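Local coordinates for carboxypeptidase 1 (Deinococcus radiodurans str. R1, PDB 5GIV), which probably acts as a zinc-dependent carboxypeptidase of the M32 family, releasing amino acids one after another from peptide C-termini with broad specificity, at residues A292-H295 with E296-S299; D351-E354 with L355-N358; A445-R449 with K450-R454; H456-L459 with R460-Y464; R469-P472 with G473-I476. All blocks are in the same frame, centred on the assembly; numbering follows the deposited sequence.

In the fold
Along the chain the five contacts come in series, all within a largely helical fold. Contact 1, on helix 292-306, is near the middle, its centre about 6 Å from that of the chain, and holds a zinc ligand. Contact 2 opens helix 357-372, its centre about 16 Å from that of contact 1 and without touching it. Contacts 3 and 4 adjoin in sequence and share helix 453-464, with centres about 15 Å apart. Contact 5 begins the next helix, 472-480. Contacts 4 and 5 both touch contact 1, through Gln298 to Tyr464 and Val294 to Leu475, so the helix carrying the metal ligand packs directly against this late part of the chain.

Contact 1 of 5, residues A292-H295 with E296-S299; sequences AGVH and ESQS. With ZN (zinc ion), chain G.
The zinc site takes its third protein ligand from the first turns of helix 292-306, where Glu296 N bonds almost straight (176°) to Ala292 O at 2.9 Å. With CG anti to the backbone N (chi1 -172°) and a bend at chi2 (75°), the Glu296 chain brings OE2 to 2.2 Å from the zinc ion. OE1 stays outside bonding distance of the metal and accepts from water 1 (2.6 Å), itself a metal ligand, so the carboxylate holds both ion and water. His266 and His270 of the HExxH motif complete the protein ligands. His295 supplies a second shell: its ring is held by ND1 to His270 ND1 and NE2 to Glu274 OE1. On another side of the helix, Gln298 NE2 donates to Ser297 OG (2.8 Å), while Gln298 OE1 is held by Tyr464 OH. Ser297 OG also lies against Val294 O, but the modelled 2.4 Å is doubtfully short. An alanine in place of Ser297 removes the acceptor of Gln298 NE2, and the amide, then held only through OE1 among the bonds described, would probably turn more easily. The turn is buried: Val294 and Ser299 pack on helix 257-275, which carries both zinc-binding histidines, and Ser297 and Gln298 rest on helix 420-439.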
loop_
_atom_site.group_PDB
_atom_site.type_symbol
_atom_site.label_atom_id
_atom_site.label_comp_id
_atom_site.label_asym_id
_atom_site.label_seq_id
_atom_site.Cartn_x
_atom_site.Cartn_y
_atom_site.Cartn_z
ATOM N N ALA A 292 -1.204 -26.021 -0.938
ATOM C CA ALA A 292 -0.450 -25.575 0.226
ATOM C C ALA A 292 0.854 -26.343 0.353
ATOM O O ALA A 292 1.904 -25.755 0.640
ATOM C CB ALA A 292 -1.286 -25.732 1.498
ATOM N N GLY A 293 0.806 -27.660 0.152
ATOM C CA GLY A 293 2.008 -28.466 0.309
ATOM C C GLY A 293 3.071 -28.134 -0.718
ATOM O O GLY A 293 4.253 -28.014 -0.387
ATOM N N VAL A 294 2.670 -27.965 -1.977
ATOM C CA VAL A 294 3.647 -27.596 -2.991
ATOM C C VAL A 294 4.215 -26.217 -2.685
ATOM O O VAL A 294 5.426 -25.991 -2.801
ATOM C CB VAL A 294 3.024 -27.657 -4.401
ATOM C CG1 VAL A 294 4.000 -27.110 -5.430
ATOM C CG2 VAL A 294 2.657 -29.071 -4.750
ATOM N N HIS A 295 3.362 -25.283 -2.257
ATOM C CA HIS A 295 3.853 -23.943 -1.939
ATOM C C HIS A 295 4.885 -23.988 -0.818
ATOM O O HIS A 295 6.006 -23.486 -0.965
ATOM C CB HIS A 295 2.691 -23.021 -1.571
ATOM C CG HIS A 295 2.716 -21.726 -2.313
ATOM N ND1 HIS A 295 3.753 -20.827 -2.199
ATOM C CD2 HIS A 295 1.868 -21.210 -3.234
ATOM C CE1 HIS A 295 3.533 -19.802 -3.003
ATOM N NE2 HIS A 295 2.392 -20.006 -3.638
ATOM N N GLU A 296 4.537 -24.625 0.301
ATOM C CA GLU A 296 5.466 -24.733 1.417
ATOM C C GLU A 296 6.691 -25.572 1.072
ATOM O O GLU A 296 7.713 -25.471 1.760
ATOM C CB GLU A 296 4.761 -25.331 2.630
ATOM C CG GLU A 296 5.595 -25.304 3.897
ATOM C CD GLU A 296 5.674 -23.917 4.519
ATOM O OE1 GLU A 296 6.059 -23.826 5.702
ATOM O OE2 GLU A 296 5.357 -22.922 3.828
ATOM N N SER A 297 6.606 -26.420 0.043
ATOM C CA SER A 297 7.790 -27.157 -0.383
ATOM C C SER A 297 8.851 -26.210 -0.900
ATOM O O SER A 297 10.047 -26.490 -0.785
ATOM C CB SER A 297 7.434 -28.166 -1.479
ATOM O OG SER A 297 7.296 -27.521 -2.739
ATOM N N GLN A 298 8.428 -25.084 -1.462
ATOM C CA GLN A 298 9.360 -24.148 -2.065
ATOM C C GLN A 298 9.943 -23.188 -1.034
ATOM O O GLN A 298 11.139 -22.874 -1.079
ATOM C CB GLN A 298 8.647 -23.416 -3.189
ATOM C CG GLN A 298 8.248 -24.397 -4.284
ATOM C CD GLN A 298 9.427 -25.295 -4.679
ATOM O OE1 GLN A 298 10.462 -24.806 -5.136
ATOM N NE2 GLN A 298 9.269 -26.604 -4.503
ATOM N N SER A 299 9.130 -22.720 -0.089
ATOM C CA SER A 299 9.699 -21.954 1.013
ATOM C C SER A 299 10.709 -22.795 1.784
ATOM O O SER A 299 11.796 -22.320 2.122
ATOM C CB SER A 299 8.588 -21.432 1.920
ATOM O OG SER A 299 7.719 -22.474 2.289
HETATM ZN ZN ZN G . 5.340 -20.871 4.559
HETATM O O HOH W 1 5.394 -21.399 6.530
HETATM O O HOH W 2 4.711 -18.653 5.260
HETATM O O HOH W 3 3.003 -20.217 4.289
#

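Contact 2 of 5, residues D351-E354 with L355-N358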
loop_
_atom_site.group_PDB
_atom_site.type_symbol
_atom_site.label_atom_id
_atom_site.label_comp_id
_atom_site.label_asym_id
_atom_site.label_seq_id
_atom_site.Cartn_x
_atom_site.Cartn_y
_atom_site.Cartn_z
ATOM N N ASP A 351 8.897 -21.491 15.102
ATOM C CA ASP A 351 10.332 -21.421 15.346
ATOM C C ASP A 351 10.995 -22.788 15.485
ATOM O O ASP A 351 12.198 -22.851 15.741
ATOM C CB ASP A 351 10.609 -20.615 16.615
ATOM C CG ASP A 351 10.082 -19.203 16.532
ATOM O OD1 ASP A 351 9.869 -18.704 15.405
ATOM O OD2 ASP A 351 9.911 -18.581 17.605
ATOM N N ALA A 352 10.247 -23.875 15.339
ATOM C CA ALA A 352 10.782 -25.188 15.659
ATOM C C ALA A 352 11.760 -25.646 14.583
ATOM O O ALA A 352 11.641 -25.286 13.409
ATOM C CB ALA A 352 9.647 -26.199 15.833
ATOM N N ASP A 353 12.749 -26.424 15.011
ATOM C CA ASP A 353 13.850 -26.865 14.162
ATOM C C ASP A 353 13.386 -27.902 13.134
ATOM O O ASP A 353 12.245 -28.376 13.139
ATOM C CB ASP A 353 14.951 -27.459 15.023
ATOM C CG ASP A 353 14.470 -28.670 15.792
ATOM O OD1 ASP A 353 14.415 -29.764 15.202
ATOM O OD2 ASP A 353 14.112 -28.520 16.977
ATOM N N GLU A 354 14.325 -28.299 12.272
ATOM C CA GLU A 354 14.007 -29.224 11.192
ATOM C C GLU A 354 13.535 -30.577 11.708
ATOM O O GLU A 354 12.798 -31.283 11.008
ATOM C CB GLU A 354 15.230 -29.430 10.301
ATOM C CG GLU A 354 15.497 -28.314 9.311
ATOM C CD GLU A 354 16.578 -28.690 8.313
ATOM O OE1 GLU A 354 17.734 -28.883 8.744
ATOM O OE2 GLU A 354 16.257 -28.811 7.108
ATOM N N LEU A 355 13.966 -30.974 12.903
ATOM C CA LEU A 355 13.696 -32.333 13.348
ATOM C C LEU A 355 12.411 -32.458 14.158
ATOM O O LEU A 355 11.711 -33.469 14.045
ATOM C CB LEU A 355 14.880 -32.870 14.160
ATOM C CG LEU A 355 16.178 -33.087 13.383
ATOM C CD1 LEU A 355 17.184 -33.811 14.248
ATOM C CD2 LEU A 355 15.902 -33.850 12.083
ATOM N N THR A 356 12.099 -31.478 14.999
ATOM C CA THR A 356 10.923 -31.555 15.854
ATOM C C THR A 356 9.707 -30.838 15.281
ATOM O O THR A 356 8.616 -30.966 15.844
ATOM C CB THR A 356 11.240 -30.995 17.246
ATOM O OG1 THR A 356 11.495 -29.588 17.149
ATOM C CG2 THR A 356 12.468 -31.698 17.839
ATOM N N TYR A 357 9.852 -30.129 14.158
ATOM C CA TYR A 357 8.763 -29.294 13.658
ATOM C C TYR A 357 7.480 -30.095 13.475
ATOM O O TYR A 357 6.400 -29.667 13.900
ATOM C CB TYR A 357 9.157 -28.629 12.336
ATOM C CG TYR A 357 8.063 -27.721 11.793
ATOM C CD1 TYR A 357 7.050 -28.217 10.972
ATOM C CD2 TYR A 357 8.027 -26.376 12.129
ATOM C CE1 TYR A 357 6.053 -27.388 10.488
ATOM C CE2 TYR A 357 7.031 -25.542 11.651
ATOM C CZ TYR A 357 6.049 -26.054 10.838
ATOM O OH TYR A 357 5.077 -25.215 10.368
ATOM N N ASN A 358 7.574 -31.253 12.832
ATOM C CA ASN A 358 6.363 -31.968 12.450
ATOM C C ASN A 358 5.555 -32.422 13.657
ATOM O O ASN A 358 4.334 -32.585 13.548
ATOM C CB ASN A 358 6.736 -33.146 11.550
ATOM C CG ASN A 358 7.427 -32.691 10.277
ATOM O OD1 ASN A 358 6.976 -31.764 9.616
ATOM N ND2 ASN A 358 8.537 -33.323 9.943
#
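Asp353 reaches forward over the start of helix 357-372 and meets Leu355 and Thr356 with both oxygens of its carboxylate. Its CG stands between the backbone N and the carbonyl carbon (chi1 61°), a rotamer that brings the carboxylate over the following residues of its own chain. OD1 accepts from Leu355 N at 2.6 Å, on its anti side, which closes an Asx turn. The same oxygen takes a second, straighter bond from Thr356 N (2.9 Å, 153°), arriving from above the carboxylate plane. Thr356 puts OG1 in the equivalent position on its own CA-CB bond (chi1 67°), and its hydroxyl donates to Asp353 OD2 at 2.8 Å, also from above that plane; the two side chains meet at about a right angle. By comparison the backbone bond from Tyr357 N to Asp353 O is weak. The Tyr357 ring lies on the other side of the turn, where CD2 packs on Ala352 CB at 4.0 Å. Its hydroxyl bonds to Arg349, and Arg300 makes a cation-pi contact with the ring; the Tyr357 side chain is about 7 Å from the zinc ion. The Glu354 carboxylate is bound by Lys496, Tyr492 and Tyr497 of helix 487-501. Since Ser344 N also donates to OD2, the Asp353 carboxylate gathers at least four donors; such surroundings are likely to stabilise its ionised form and to restrain its rotation.

Contact 3 of 5, residues A445-R449 with K450-R454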
loop_
_atom_site.group_PDB
_atom_site.type_symbol
_atom_site.label_atom_id
_atom_site.label_comp_id
_atom_site.label_asym_id
_atom_site.label_seq_id
_atom_site.Cartn_x
_atom_site.Cartn_y
_atom_site.Cartn_z
ATOM N N ALA A 445 28.185 -27.190 -5.615
ATOM C CA ALA A 445 29.331 -26.429 -6.095
ATOM C C ALA A 445 28.891 -25.095 -6.684
ATOM O O ALA A 445 29.585 -24.082 -6.531
ATOM C CB ALA A 445 30.116 -27.247 -7.122
ATOM N N ASP A 446 27.732 -25.074 -7.350
ATOM C CA ASP A 446 27.185 -23.815 -7.841
ATOM C C ASP A 446 26.902 -22.860 -6.690
ATOM O O ASP A 446 27.181 -21.657 -6.785
ATOM C CB ASP A 446 25.898 -24.064 -8.633
ATOM C CG ASP A 446 26.119 -24.921 -9.866
ATOM O OD1 ASP A 446 27.289 -25.174 -10.231
ATOM O OD2 ASP A 446 25.113 -25.321 -10.491
ATOM N N PHE A 447 26.331 -23.376 -5.595
ATOM C CA PHE A 447 25.915 -22.515 -4.490
ATOM C C PHE A 447 27.100 -21.774 -3.889
ATOM O O PHE A 447 26.992 -20.589 -3.544
ATOM C CB PHE A 447 25.211 -23.340 -3.411
ATOM C CG PHE A 447 23.979 -24.065 -3.892
ATOM C CD1 PHE A 447 23.360 -23.707 -5.081
ATOM C CD2 PHE A 447 23.441 -25.103 -3.151
ATOM C CE1 PHE A 447 22.228 -24.371 -5.518
ATOM C CE2 PHE A 447 22.320 -25.776 -3.583
ATOM C CZ PHE A 447 21.708 -25.407 -4.764
ATOM N N ALA A 448 28.247 -22.453 -3.765
ATOM C CA ALA A 448 29.436 -21.812 -3.217
ATOM C C ALA A 448 29.871 -20.628 -4.060
ATOM O O ALA A 448 30.594 -19.760 -3.564
ATOM C CB ALA A 448 30.575 -22.824 -3.098
ATOM N N ARG A 449 29.463 -20.592 -5.326
ATOM C CA ARG A 449 29.722 -19.487 -6.236
ATOM C C ARG A 449 28.579 -18.465 -6.270
ATOM O O ARG A 449 28.582 -17.574 -7.128
ATOM C CB ARG A 449 29.977 -20.046 -7.643
ATOM C CG ARG A 449 30.661 -19.094 -8.613
ATOM C CD ARG A 449 31.050 -19.801 -9.916
ATOM N NE ARG A 449 29.887 -20.289 -10.666
ATOM C CZ ARG A 449 29.478 -21.556 -10.672
ATOM N NH1 ARG A 449 30.137 -22.472 -9.969
ATOM N NH2 ARG A 449 28.404 -21.904 -11.377
ATOM N N LYS A 450 27.600 -18.584 -5.357
ATOM C CA LYS A 450 26.407 -17.723 -5.318
ATOM C C LYS A 450 25.594 -17.838 -6.603
ATOM O O LYS A 450 24.887 -16.905 -6.995
ATOM C CB LYS A 450 26.769 -16.262 -5.035
ATOM C CG LYS A 450 27.544 -16.089 -3.738
ATOM C CD LYS A 450 27.768 -14.634 -3.384
ATOM C CE LYS A 450 28.559 -14.512 -2.088
ATOM N NZ LYS A 450 28.859 -13.104 -1.715
ATOM N N ASP A 451 25.678 -18.990 -7.258
ATOM C CA ASP A 451 24.985 -19.245 -8.514
ATOM C C ASP A 451 23.882 -20.269 -8.267
ATOM O O ASP A 451 24.162 -21.463 -8.099
ATOM C CB ASP A 451 25.977 -19.736 -9.567
ATOM C CG ASP A 451 25.309 -20.139 -10.858
ATOM O OD1 ASP A 451 24.173 -19.696 -11.128
ATOM O OD2 ASP A 451 25.933 -20.889 -11.621
ATOM N N PHE A 452 22.630 -19.811 -8.297
ATOM C CA PHE A 452 21.480 -20.676 -8.060
ATOM C C PHE A 452 20.648 -20.899 -9.316
ATOM O O PHE A 452 19.521 -21.406 -9.227
ATOM C CB PHE A 452 20.614 -20.101 -6.934
ATOM C CG PHE A 452 21.363 -19.910 -5.663
ATOM C CD1 PHE A 452 21.539 -20.976 -4.790
ATOM C CD2 PHE A 452 21.914 -18.681 -5.343
ATOM C CE1 PHE A 452 22.251 -20.825 -3.620
ATOM C CE2 PHE A 452 22.622 -18.518 -4.164
ATOM C CZ PHE A 452 22.792 -19.589 -3.301
ATOM N N SER A 453 21.190 -20.556 -10.481
ATOM C CA SER A 453 20.403 -20.561 -11.702
ATOM C C SER A 453 20.003 -21.966 -12.136
ATOM O O SER A 453 18.916 -22.147 -12.704
ATOM C CB SER A 453 21.181 -19.835 -12.794
ATOM O OG SER A 453 22.468 -20.393 -12.927
ATOM N N ARG A 454 20.843 -22.969 -11.872
ATOM C CA ARG A 454 20.489 -24.329 -12.259
ATOM C C ARG A 454 19.385 -24.887 -11.370
ATOM O O ARG A 454 18.458 -25.548 -11.857
ATOM C CB ARG A 454 21.720 -25.232 -12.221
ATOM C CG ARG A 454 22.810 -24.806 -13.179
ATOM C CD ARG A 454 23.649 -25.999 -13.612
ATOM N NE ARG A 454 24.338 -26.643 -12.502
ATOM C CZ ARG A 454 24.822 -27.879 -12.555
ATOM N NH1 ARG A 454 24.661 -28.607 -13.657
ATOM N NH2 ARG A 454 25.446 -28.398 -11.506
HETATM O O HOH W 4 22.745 -23.486 -9.547
#
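Lys450 adopts a left-handed backbone conformation (phi 60°), and its N bonds to Phe447 O at 2.8 Å. It is the C-prime residue of a Schellman motif that ends helix 443-448, completed by Asp451 N to Asp446 O (3.1 Å). Arg449 N also donates to Asp446 O, from the opposite face of the carbonyl plane. Across the reversal runs a salt-bridge network of Asp446, Arg449, Asp451 and Arg454. The shortest link is Arg454 NE to Asp446 OD2, at 2.5 Å; the oxygen uses its syn lone pair and lies at the guanidinium edge, near its plane, although the two planar groups are turned 60° apart. Arg454 NH2 adds a weak bond to the same oxygen and a hydrogen bond to Pro441 O. A leucine in place of Arg454 would probably leave the Asp446 carboxylate without its close cation and Pro441 O without this donor. Arg449 NH2 makes a weak bond to Asp451 OD2 (2.7 Å), the two side chains running alongside each other. Asp451 OD1 takes Ser453 OG and Ser453 N, the latter forming an Asx turn at the start of helix 453-464. Apart from the charged groups, Phe447 and Phe452 lie near parallel but slid apart, their planes at 28° and their CD1 atoms 3.3 Å apart; Phe452 continues onto Tyr221 and Trp302. Water 4 ties the two helix ends together, donating to Asp446 OD2 and to Asp451 O (2.9 Å) and accepting from Arg454 N (3.0 Å).

Contact 4 of 5, residues H456-L459 with R460-Y464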
loop_
_atom_site.group_PDB
_atom_site.type_symbol
_atom_site.label_atom_id
_atom_site.label_comp_id
_atom_site.label_asym_id
_atom_site.label_seq_id
_atom_site.Cartn_x
_atom_site.Cartn_y
_atom_site.Cartn_z
ATOM N N HIS A 456 17.194 -22.989 -9.515
ATOM C CA HIS A 456 16.015 -22.177 -9.801
ATOM C C HIS A 456 15.454 -22.481 -11.186
ATOM O O HIS A 456 14.235 -22.623 -11.352
ATOM C CB HIS A 456 16.368 -20.697 -9.644
ATOM C CG HIS A 456 15.213 -19.767 -9.826
ATOM N ND1 HIS A 456 15.050 -19.002 -10.957
ATOM C CD2 HIS A 456 14.141 -19.508 -9.041
ATOM C CE1 HIS A 456 13.942 -18.289 -10.851
ATOM N NE2 HIS A 456 13.369 -18.584 -9.699
ATOM N N GLY A 457 16.331 -22.615 -12.188
ATOM C CA GLY A 457 15.862 -22.944 -13.526
ATOM C C GLY A 457 15.105 -24.258 -13.555
ATOM O O GLY A 457 14.018 -24.349 -14.135
ATOM N N TRP A 458 15.640 -25.278 -12.885
ATOM C CA TRP A 458 14.945 -26.557 -12.828
ATOM C C TRP A 458 13.572 -26.406 -12.174
ATOM O O TRP A 458 12.569 -26.915 -12.682
ATOM C CB TRP A 458 15.797 -27.576 -12.063
ATOM C CG TRP A 458 15.252 -28.973 -12.166
ATOM C CD1 TRP A 458 15.590 -29.920 -13.096
ATOM C CD2 TRP A 458 14.265 -29.577 -11.321
ATOM N NE1 TRP A 458 14.876 -31.070 -12.881
ATOM C CE2 TRP A 458 14.054 -30.891 -11.800
ATOM C CE3 TRP A 458 13.543 -29.139 -10.198
ATOM C CZ2 TRP A 458 13.157 -31.771 -11.198
ATOM C CZ3 TRP A 458 12.650 -30.012 -9.599
ATOM C CH2 TRP A 458 12.463 -31.314 -10.100
ATOM N N LEU A 459 13.512 -25.711 -11.038
ATOM C CA LEU A 459 12.248 -25.543 -10.329
ATOM C C LEU A 459 11.264 -24.723 -11.145
ATOM O O LEU A 459 10.065 -25.025 -11.166
ATOM C CB LEU A 459 12.496 -24.893 -8.966
ATOM C CG LEU A 459 13.303 -25.743 -7.981
ATOM C CD1 LEU A 459 13.794 -24.904 -6.818
ATOM C CD2 LEU A 459 12.459 -26.898 -7.461
ATOM N N ARG A 460 11.746 -23.686 -11.828
ATOM C CA ARG A 460 10.849 -22.901 -12.667
ATOM C C ARG A 460 10.288 -23.752 -13.807
ATOM O O ARG A 460 9.083 -23.728 -14.080
ATOM C CB ARG A 460 11.573 -21.665 -13.208
ATOM C CG ARG A 460 10.667 -20.729 -13.985
ATOM C CD ARG A 460 11.454 -19.725 -14.808
ATOM N NE ARG A 460 12.405 -20.381 -15.705
ATOM C CZ ARG A 460 12.110 -20.796 -16.938
ATOM N NH1 ARG A 460 10.880 -20.630 -17.431
ATOM N NH2 ARG A 460 13.043 -21.385 -17.678
ATOM N N GLU A 461 11.146 -24.525 -14.474
ATOM C CA GLU A 461 10.685 -25.309 -15.618
ATOM C C GLU A 461 9.804 -26.482 -15.206
ATOM O O GLU A 461 8.885 -26.846 -15.947
ATOM C CB GLU A 461 11.875 -25.795 -16.440
ATOM C CG GLU A 461 12.539 -24.684 -17.222
ATOM C CD GLU A 461 13.798 -25.130 -17.934
ATOM O OE1 GLU A 461 14.402 -26.160 -17.528
ATOM O OE2 GLU A 461 14.159 -24.461 -18.933
ATOM N N ASN A 462 10.074 -27.099 -14.055
ATOM C CA ASN A 462 9.376 -28.316 -13.666
ATOM C C ASN A 462 8.272 -28.095 -12.636
ATOM O O ASN A 462 7.445 -28.994 -12.447
ATOM C CB ASN A 462 10.381 -29.340 -13.131
ATOM C CG ASN A 462 11.335 -29.816 -14.209
ATOM O OD1 ASN A 462 11.037 -30.747 -14.942
ATOM N ND2 ASN A 462 12.481 -29.166 -14.314
ATOM N N VAL A 463 8.224 -26.930 -11.978
ATOM C CA VAL A 463 7.245 -26.699 -10.919
ATOM C C VAL A 463 6.525 -25.377 -11.132
ATOM O O VAL A 463 5.297 -25.345 -11.262
ATOM C CB VAL A 463 7.903 -26.718 -9.530
ATOM C CG1 VAL A 463 6.835 -26.634 -8.442
ATOM C CG2 VAL A 463 8.793 -27.939 -9.365
ATOM N N TYR A 464 7.281 -24.273 -11.151
ATOM C CA TYR A 464 6.670 -22.948 -11.054
ATOM C C TYR A 464 5.831 -22.618 -12.281
ATOM O O TYR A 464 4.673 -22.191 -12.156
ATOM C CB TYR A 464 7.742 -21.872 -10.867
ATOM C CG TYR A 464 8.640 -22.054 -9.664
ATOM C CD1 TYR A 464 8.347 -22.987 -8.682
ATOM C CD2 TYR A 464 9.803 -21.306 -9.530
ATOM C CE1 TYR A 464 9.185 -23.162 -7.599
ATOM C CE2 TYR A 464 10.639 -21.474 -8.452
ATOM C CZ TYR A 464 10.328 -22.399 -7.490
ATOM O OH TYR A 464 11.166 -22.561 -6.413
#
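Asn462 lays its amide over one face of the Trp458 indole, the planes 25° apart and ND2 3.2 Å above the indole plane, offset toward the rim. That nitrogen donates back to Trp458 O at 2.8 Å (164°), with the carbonyl oxygen in the amide plane. Trp458 O also accepts from Asn462 N; the ND2 bond and the stack set the rotation of the amide. Asn462 CB adds a CH-pi contact, 4.0 Å from the centroid of the six-membered ring and almost on its normal. One residue along, Leu459 CB sits over the face of the Tyr464 ring, 3.6 Å from CZ, in a second CH-pi contact, while His456 CD2 meets that ring at its edge. Tyr464 CG lies anti to the carbonyl carbon (chi1 -57°), which turns the ring back along the helix to reach Leu459. What positions these groups is the backbone: Leu459 O accepts from both Val463 N (2.8 Å) and Tyr464 N (2.9 Å), the latter closing a wider pi-type turn near the end of helix 453-464. Outward, Trp458 packs on alanines of helix 420-439, Leu459 on Leu301 and Trp302 of helix 292-306, and Tyr464 OH bonds to Gln298 and Trp302 there.

Contact 5 of 5, residues R469-P472 with G473-I476; sequences RWTP and GELI
Thr471 O accepts from Leu475 N at 2.8 Å, the shortest polar bond here; beside it Thr471 and Glu474 form a capping box at the start of helix 472-480. In the box each residue's side chain takes the other's backbone N-H. Thr471 OG1 accepts from Glu474 N at 3.2 Å, having been placed between its backbone N and carbonyl carbon (chi1 70°), over the first turn. In return Glu474 OE1 accepts from Thr471 N at 2.9 Å, the donor approaching from above the carboxylate plane. The Glu474 chain, extended beyond CG, crosses that of Thr471 at a slant, with CG 3.1 Å from OG1. The same OE1 also meets the edge of the Trp470 indole, 3.5 Å from CE3, with ring and carboxylate planes nearly perpendicular. Trp470 CB packs on Leu475 CB (4.2 Å), while its ring takes part in a cation-pi contact with Arg478 and an edge-to-face contact with His466. Ile476, whose N bonds to Pro472 O, packs on helix 420-439. The box thus satisfies N-H groups at the helix start that have no earlier turn to bond to, and a carboxylate at this end would probably be stabilised by the helix dipole.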
loop_
_atom_site.group_PDB
_atom_site.type_symbol
_atom_site.label_atom_id
_atom_site.label_comp_id
_atom_site.label_asym_id
_atom_site.label_seq_id
_atom_site.Cartn_x
_atom_site.Cartn_y
_atom_site.Cartn_z
ATOM N N ARG A 469 -1.814 -25.660 -13.821
ATOM C CA ARG A 469 -2.034 -26.457 -15.032
ATOM C C ARG A 469 -2.165 -27.948 -14.722
ATOM O O ARG A 469 -2.990 -28.643 -15.327
ATOM C CB ARG A 469 -0.896 -26.212 -16.030
ATOM C CG ARG A 469 -0.710 -27.292 -17.095
ATOM C CD ARG A 469 -1.755 -27.163 -18.162
ATOM N NE ARG A 469 -1.661 -28.163 -19.230
ATOM C CZ ARG A 469 -2.236 -29.362 -19.195
ATOM N NH1 ARG A 469 -2.913 -29.750 -18.126
ATOM N NH2 ARG A 469 -2.123 -30.179 -20.229
ATOM N N TRP A 470 -1.356 -28.462 -13.801
ATOM C CA TRP A 470 -1.445 -29.850 -13.371
ATOM C C TRP A 470 -2.001 -29.930 -11.957
ATOM O O TRP A 470 -1.818 -29.011 -11.157
ATOM C CB TRP A 470 -0.075 -30.535 -13.428
ATOM C CG TRP A 470 0.593 -30.429 -14.778
ATOM C CD1 TRP A 470 1.678 -29.667 -15.104
ATOM C CD2 TRP A 470 0.220 -31.130 -15.971
ATOM N NE1 TRP A 470 2.000 -29.847 -16.429
ATOM C CE2 TRP A 470 1.122 -30.740 -16.983
ATOM C CE3 TRP A 470 -0.790 -32.051 -16.280
ATOM C CZ2 TRP A 470 1.042 -31.235 -18.288
ATOM C CZ3 TRP A 470 -0.873 -32.540 -17.576
ATOM C CH2 TRP A 470 0.041 -32.133 -18.562
ATOM N N THR A 471 -2.689 -31.031 -11.648
ATOM C CA THR A 471 -3.076 -31.282 -10.270
ATOM C C THR A 471 -1.828 -31.508 -9.426
ATOM O O THR A 471 -0.766 -31.858 -9.947
ATOM C CB THR A 471 -3.992 -32.504 -10.148
ATOM O OG1 THR A 471 -3.254 -33.709 -10.419
ATOM C CG2 THR A 471 -5.143 -32.404 -11.120
ATOM N N PRO A 472 -1.930 -31.323 -8.111
ATOM C CA PRO A 472 -0.751 -31.567 -7.259
ATOM C C PRO A 472 -0.102 -32.916 -7.516
ATOM O O PRO A 472 1.120 -32.994 -7.704
ATOM C CB PRO A 472 -1.324 -31.437 -5.843
ATOM C CG PRO A 472 -2.493 -30.490 -6.002
ATOM C CD PRO A 472 -3.087 -30.817 -7.348
ATOM N N GLY A 473 -0.896 -33.988 -7.566
ATOM C CA GLY A 473 -0.323 -35.301 -7.807
ATOM C C GLY A 473 0.364 -35.392 -9.157
ATOM O O GLY A 473 1.432 -35.990 -9.279
ATOM N N GLU A 474 -0.249 -34.817 -10.193
ATOM C CA GLU A 474 0.372 -34.833 -11.512
ATOM C C GLU A 474 1.672 -34.040 -11.533
ATOM O O GLU A 474 2.661 -34.478 -12.131
ATOM C CB GLU A 474 -0.599 -34.279 -12.548
ATOM C CG GLU A 474 -1.806 -35.146 -12.793
ATOM C CD GLU A 474 -2.894 -34.406 -13.543
ATOM O OE1 GLU A 474 -2.807 -33.164 -13.664
ATOM O OE2 GLU A 474 -3.836 -35.071 -14.012
ATOM N N LEU A 475 1.686 -32.857 -10.905
ATOM C CA LEU A 475 2.896 -32.042 -10.896
ATOM C C LEU A 475 4.028 -32.763 -10.178
ATOM O O LEU A 475 5.152 -32.830 -10.682
ATOM C CB LEU A 475 2.612 -30.681 -10.258
ATOM C CG LEU A 475 3.730 -29.631 -10.212
ATOM C CD1 LEU A 475 4.044 -29.059 -11.592
ATOM C CD2 LEU A 475 3.361 -28.507 -9.241
ATOM N N ILE A 476 3.741 -33.335 -9.012
ATOM C CA ILE A 476 4.779 -34.026 -8.258
ATOM C C ILE A 476 5.263 -35.250 -9.028
ATOM O O ILE A 476 6.463 -35.560 -9.051
ATOM C CB ILE A 476 4.246 -34.407 -6.869
ATOM C CG1 ILE A 476 3.952 -33.147 -6.054
ATOM C CG2 ILE A 476 5.257 -35.280 -6.142
ATOM C CD1 ILE A 476 3.153 -33.410 -4.800
#